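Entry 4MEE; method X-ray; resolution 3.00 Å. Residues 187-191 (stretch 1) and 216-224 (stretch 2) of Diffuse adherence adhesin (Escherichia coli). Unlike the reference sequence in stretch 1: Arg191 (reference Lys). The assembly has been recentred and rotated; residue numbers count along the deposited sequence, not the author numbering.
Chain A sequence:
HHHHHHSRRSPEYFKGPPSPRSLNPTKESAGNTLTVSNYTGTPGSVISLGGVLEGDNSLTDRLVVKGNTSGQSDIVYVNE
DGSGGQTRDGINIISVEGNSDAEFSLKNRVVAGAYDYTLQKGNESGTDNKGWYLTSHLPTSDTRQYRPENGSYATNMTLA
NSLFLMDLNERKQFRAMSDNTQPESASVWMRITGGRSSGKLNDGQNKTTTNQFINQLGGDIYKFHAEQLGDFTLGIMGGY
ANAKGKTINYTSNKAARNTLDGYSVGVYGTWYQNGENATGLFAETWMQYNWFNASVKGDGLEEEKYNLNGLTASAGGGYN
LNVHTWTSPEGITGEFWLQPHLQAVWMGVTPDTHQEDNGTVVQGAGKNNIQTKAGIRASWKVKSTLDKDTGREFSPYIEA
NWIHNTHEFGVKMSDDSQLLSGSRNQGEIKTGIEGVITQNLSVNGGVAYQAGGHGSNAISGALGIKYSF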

ATOM      1  N   SER A 187      -3.025  18.110  -8.984  1.00 47.61           N
ATOM      2  CA  SER A 187      -3.804  19.201  -8.437  1.00 47.74           C
ATOM      3  C   SER A 187      -5.018  18.604  -7.765  1.00 47.01           C
ATOM      4  O   SER A 187      -5.272  18.859  -6.602  1.00 47.47           O
ATOM      5  CB  SER A 187      -4.228  20.160  -9.537  1.00 48.06           C
ATOM      6  OG  SER A 187      -3.986  21.501  -9.152  1.00 48.64           O
ATOM      7  N   VAL A 188      -5.739  17.779  -8.499  1.00 45.75           N
ATOM      8  CA  VAL A 188      -6.852  17.096  -7.947  1.00 44.24           C
ATOM      9  C   VAL A 188      -6.832  15.707  -8.491  1.00 43.04           C
ATOM     10  O   VAL A 188      -6.996  15.525  -9.679  1.00 43.65           O
ATOM     11  CB  VAL A 188      -8.117  17.714  -8.464  1.00 44.19           C
ATOM     12  CG1 VAL A 188      -8.950  16.638  -9.119  1.00 44.36           C
ATOM     13  CG2 VAL A 188      -8.848  18.358  -7.323  1.00 43.65           C
ATOM     14  N   TRP A 189      -6.640  14.723  -7.628  1.00 42.91           N
ATOM     15  CA  TRP A 189      -6.455  13.358  -8.093  1.00 42.05           C
ATOM     16  C   TRP A 189      -7.443  12.372  -7.525  1.00 41.60           C
ATOM     17  O   TRP A 189      -8.257  12.707  -6.686  1.00 41.21           O
ATOM     18  CB  TRP A 189      -5.045  12.882  -7.789  1.00 41.84           C
ATOM     19  CG  TRP A 189      -4.564  13.246  -6.450  1.00 42.48           C
ATOM     20  CD1 TRP A 189      -3.978  14.411  -6.091  1.00 42.92           C
ATOM     21  CD2 TRP A 189      -4.597  12.438  -5.294  1.00 42.28           C
ATOM     22  NE1 TRP A 189      -3.654  14.383  -4.769  1.00 42.90           N
ATOM     23  CE2 TRP A 189      -4.027  13.175  -4.258  1.00 42.47           C
ATOM     24  CE3 TRP A 189      -5.063  11.162  -5.033  1.00 41.62           C
ATOM     25  CZ2 TRP A 189      -3.908  12.679  -2.993  1.00 41.89           C
ATOM     26  CZ3 TRP A 189      -4.945  10.676  -3.787  1.00 41.18           C
ATOM     27  CH2 TRP A 189      -4.372  11.425  -2.776  1.00 41.20           C
ATOM     28  N   MET A 190      -7.324  11.137  -7.983  1.00 42.01           N
ATOM     29  CA  MET A 190      -8.237  10.088  -7.624  1.00 43.14           C
ATOM     30  C   MET A 190      -7.596   8.790  -8.048  1.00 42.61           C
ATOM     31  O   MET A 190      -7.121   8.694  -9.155  1.00 42.89           O
ATOM     32  CB  MET A 190      -9.478  10.263  -8.452  1.00 44.35           C
ATOM     33  CG  MET A 190     -10.720   9.924  -7.721  1.00 47.59           C
ATOM     34  SD  MET A 190     -11.593   8.672  -8.652  1.00 50.79           S
ATOM     35  CE  MET A 190     -12.617   8.052  -7.335  1.00 53.16           C
ATOM     36  N   ARG A 191      -7.577   7.781  -7.192  1.00 42.24           N
ATOM     37  CA  ARG A 191      -6.948   6.530  -7.565  1.00 41.79           C
ATOM     38  C   ARG A 191      -7.834   5.412  -7.122  1.00 39.71           C
ATOM     39  O   ARG A 191      -8.417   5.485  -6.071  1.00 39.44           O
ATOM     40  CB  ARG A 191      -5.620   6.402  -6.869  1.00 43.42           C
ATOM     41  CG  ARG A 191      -4.861   5.169  -7.267  1.00 47.27           C
ATOM     42  CD  ARG A 191      -3.433   5.310  -6.823  1.00 52.11           C
ATOM     43  NE  ARG A 191      -2.782   4.014  -6.734  1.00 57.23           N
ATOM     44  CZ  ARG A 191      -2.344   3.480  -5.600  1.00 60.27           C
ATOM     45  NH1 ARG A 191      -2.480   4.146  -4.466  1.00 62.27           N
ATOM     46  NH2 ARG A 191      -1.764   2.289  -5.599  1.00 61.79           N
ATOM     47  N   GLN A 216      -9.237   6.333  -3.442  1.00 37.25           N
ATOM     48  CA  GLN A 216      -8.551   7.401  -2.758  1.00 38.09           C
ATOM     49  C   GLN A 216      -8.684   8.674  -3.541  1.00 38.45           C
ATOM     50  O   GLN A 216      -8.754   8.645  -4.749  1.00 38.62           O
ATOM     51  CB  GLN A 216      -7.086   7.063  -2.677  1.00 38.58           C
ATOM     52  CG  GLN A 216      -6.596   6.795  -1.283  1.00 39.17           C
ATOM     53  CD  GLN A 216      -5.477   5.800  -1.292  1.00 39.58           C
ATOM     54  OE1 GLN A 216      -5.380   4.973  -2.194  1.00 39.86           O
ATOM     55  NE2 GLN A 216      -4.621   5.874  -0.296  1.00 39.49           N
ATOM     56  N   LEU A 217      -8.701   9.803  -2.863  1.00 39.72           N
ATOM     57  CA  LEU A 217      -8.717  11.053  -3.584  1.00 40.74           C
ATOM     58  C   LEU A 217      -8.136  12.110  -2.715  1.00 41.55           C
ATOM     59  O   LEU A 217      -8.093  11.967  -1.513  1.00 41.28           O
ATOM     60  CB  LEU A 217     -10.115  11.438  -3.991  1.00 40.98           C
ATOM     61  CG  LEU A 217     -11.188  11.272  -2.940  1.00 41.39           C
ATOM     62  CD1 LEU A 217     -11.302  12.564  -2.161  1.00 41.94           C
ATOM     63  CD2 LEU A 217     -12.468  10.937  -3.659  1.00 42.19           C
ATOM     64  N   GLY A 218      -7.682  13.180  -3.330  1.00 42.39           N
ATOM     65  CA  GLY A 218      -7.014  14.213  -2.583  1.00 43.10           C
ATOM     66  C   GLY A 218      -6.847  15.405  -3.468  1.00 43.53           C
ATOM     67  O   GLY A 218      -7.287  15.390  -4.607  1.00 43.09           O
ATOM     68  N   GLY A 219      -6.209  16.439  -2.944  1.00 44.10           N
ATOM     69  CA  GLY A 219      -5.989  17.651  -3.705  1.00 45.15           C
ATOM     70  C   GLY A 219      -4.819  18.438  -3.172  1.00 46.65           C
ATOM     71  O   GLY A 219      -4.365  18.207  -2.066  1.00 46.54           O
ATOM     72  N   ASP A 220      -4.327  19.374  -3.966  1.00 47.57           N
ATOM     73  CA  ASP A 220      -3.210  20.186  -3.550  1.00 48.47           C
ATOM     74  C   ASP A 220      -3.763  21.457  -2.982  1.00 47.38           C
ATOM     75  O   ASP A 220      -4.570  22.126  -3.614  1.00 46.86           O
ATOM     76  CB  ASP A 220      -2.360  20.567  -4.739  1.00 49.25           C
ATOM     77  CG  ASP A 220      -1.676  19.390  -5.364  1.00 50.95           C
ATOM     78  OD1 ASP A 220      -0.520  19.128  -5.001  1.00 51.26           O
ATOM     79  OD2 ASP A 220      -2.277  18.727  -6.230  1.00 50.50           O
ATOM     80  N   ILE A 221      -3.309  21.810  -1.798  1.00 46.87           N
ATOM     81  CA  ILE A 221      -3.734  23.032  -1.193  1.00 46.40           C
ATOM     82  C   ILE A 221      -2.787  24.162  -1.497  1.00 45.15           C
ATOM     83  O   ILE A 221      -3.207  25.206  -1.944  1.00 45.63           O
ATOM     84  CB  ILE A 221      -3.699  22.891   0.302  1.00 45.95           C
ATOM     85  CG1 ILE A 221      -5.031  22.364   0.793  1.00 45.77           C
ATOM     86  CG2 ILE A 221      -3.430  24.241   0.902  1.00 45.22           C
ATOM     87  CD1 ILE A 221      -5.851  21.757  -0.312  1.00 45.02           C
ATOM     88  N   TYR A 222      -1.506  23.951  -1.222  1.00 43.64           N
ATOM     89  CA  TYR A 222      -0.493  24.970  -1.409  1.00 40.92           C
ATOM     90  C   TYR A 222       0.475  24.526  -2.472  1.00 43.47           C
ATOM     91  O   TYR A 222       0.552  23.343  -2.781  1.00 43.82           O
ATOM     92  CB  TYR A 222       0.327  25.122  -0.148  1.00 35.65           C
ATOM     93  CG  TYR A 222      -0.302  25.923   0.950  1.00 33.17           C
ATOM     94  CD1 TYR A 222      -0.872  27.165   0.703  1.00 32.67           C
ATOM     95  CD2 TYR A 222      -0.289  25.453   2.256  1.00 32.98           C
ATOM     96  CE1 TYR A 222      -1.437  27.900   1.726  1.00 32.62           C
ATOM     97  CE2 TYR A 222      -0.847  26.179   3.285  1.00 32.54           C
ATOM     98  CZ  TYR A 222      -1.420  27.400   3.014  1.00 32.48           C
ATOM     99  OH  TYR A 222      -1.974  28.120   4.040  1.00 33.10           O
ATOM    100  N   LYS A 223       1.234  25.477  -3.012  1.00 44.61           N
ATOM    101  CA  LYS A 223       2.359  25.172  -3.904  1.00 44.45           C
ATOM    102  C   LYS A 223       3.468  26.226  -3.852  1.00 43.55           C
ATOM    103  O   LYS A 223       3.694  26.939  -4.821  1.00 43.29           O
ATOM    104  CB  LYS A 223       1.892  25.013  -5.351  1.00 44.79           C
ATOM    105  CG  LYS A 223       1.029  23.802  -5.589  1.00 44.79           C
ATOM    106  CD  LYS A 223       1.223  23.295  -7.001  1.00 45.60           C
ATOM    107  CE  LYS A 223      -0.123  23.030  -7.640  1.00 45.72           C
ATOM    108  NZ  LYS A 223      -0.001  22.787  -9.105  1.00 45.88           N
ATOM    109  N   PHE A 224       4.176  26.322  -2.741  1.00 42.83           N
ATOM    110  CA  PHE A 224       5.110  27.414  -2.592  1.00 41.47           C
ATOM    111  C   PHE A 224       6.468  27.097  -3.131  1.00 41.84           C
ATOM    112  O   PHE A 224       7.289  26.581  -2.398  1.00 42.50           O
ATOM    113  CB  PHE A 224       5.312  27.717  -1.128  1.00 41.88           C
TER

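Residues 188-191 and 216-222 form neighbouring antiparallel strands, their axes 4.6 Å apart at closest approach and their N-to-C directions 169° apart, so stretch 2 read forward pairs with stretch 1 read backward. Gln216 and Arg191 form a hydrogen-bonded pair with two backbone bonds: Gln216 N donates to Arg191 O (2.9 Å) and Arg191 N to Gln216 O (2.8 Å). Gln216 O also receives a CA-H...O contact from Met190 CA (3.3 Å). The side chains of this pair share the sheet face of Trp189, but Arg191 NH1 stays 3.8 Å from Gln216 OE1, favourable in polarity yet too far for a hydrogen bond. Arg191 replaces the reference Lys.

Leu217 lies opposite Met190 in a non-hydrogen-bonded pair, where the strands draw in to 4.2 Å between Leu217 CA and Met190 CA. Both side chains take the other face, with Val188, and make an apolar contact, Leu217 CB to Met190 CG, at 4.1 Å.

Gly218 pairs with Trp189. Trp189 N donates to Gly218 O (3.2 Å), while the return bond from Gly218 N to Trp189 O is weak at 3.4 Å. The indole folds across the neighbouring strand with chi1 in the p well, placing Gly218 CA 3.7 Å from the centroid of the Trp189 six-membered ring, over its face, as a CH-pi contact. Glycine makes this close approach possible: a CB here would fall 2.3 Å from Trp189 CZ2.

Gly219 faces Val188 without hydrogen bonds between them; its CA instead approaches Ser187 O (3.2 Å) in a CA-H...O contact. A side chain on Gly219 would have room for its CB. Asp220 N then donates to Ser187 O (2.8 Å), the last hydrogen bond between the stretches. Beyond it, Ile221 and Tyr222 make no contact with stretch 1, and Lys223 returns only peripherally, its NZ 4.2 Å from Ser187 OG.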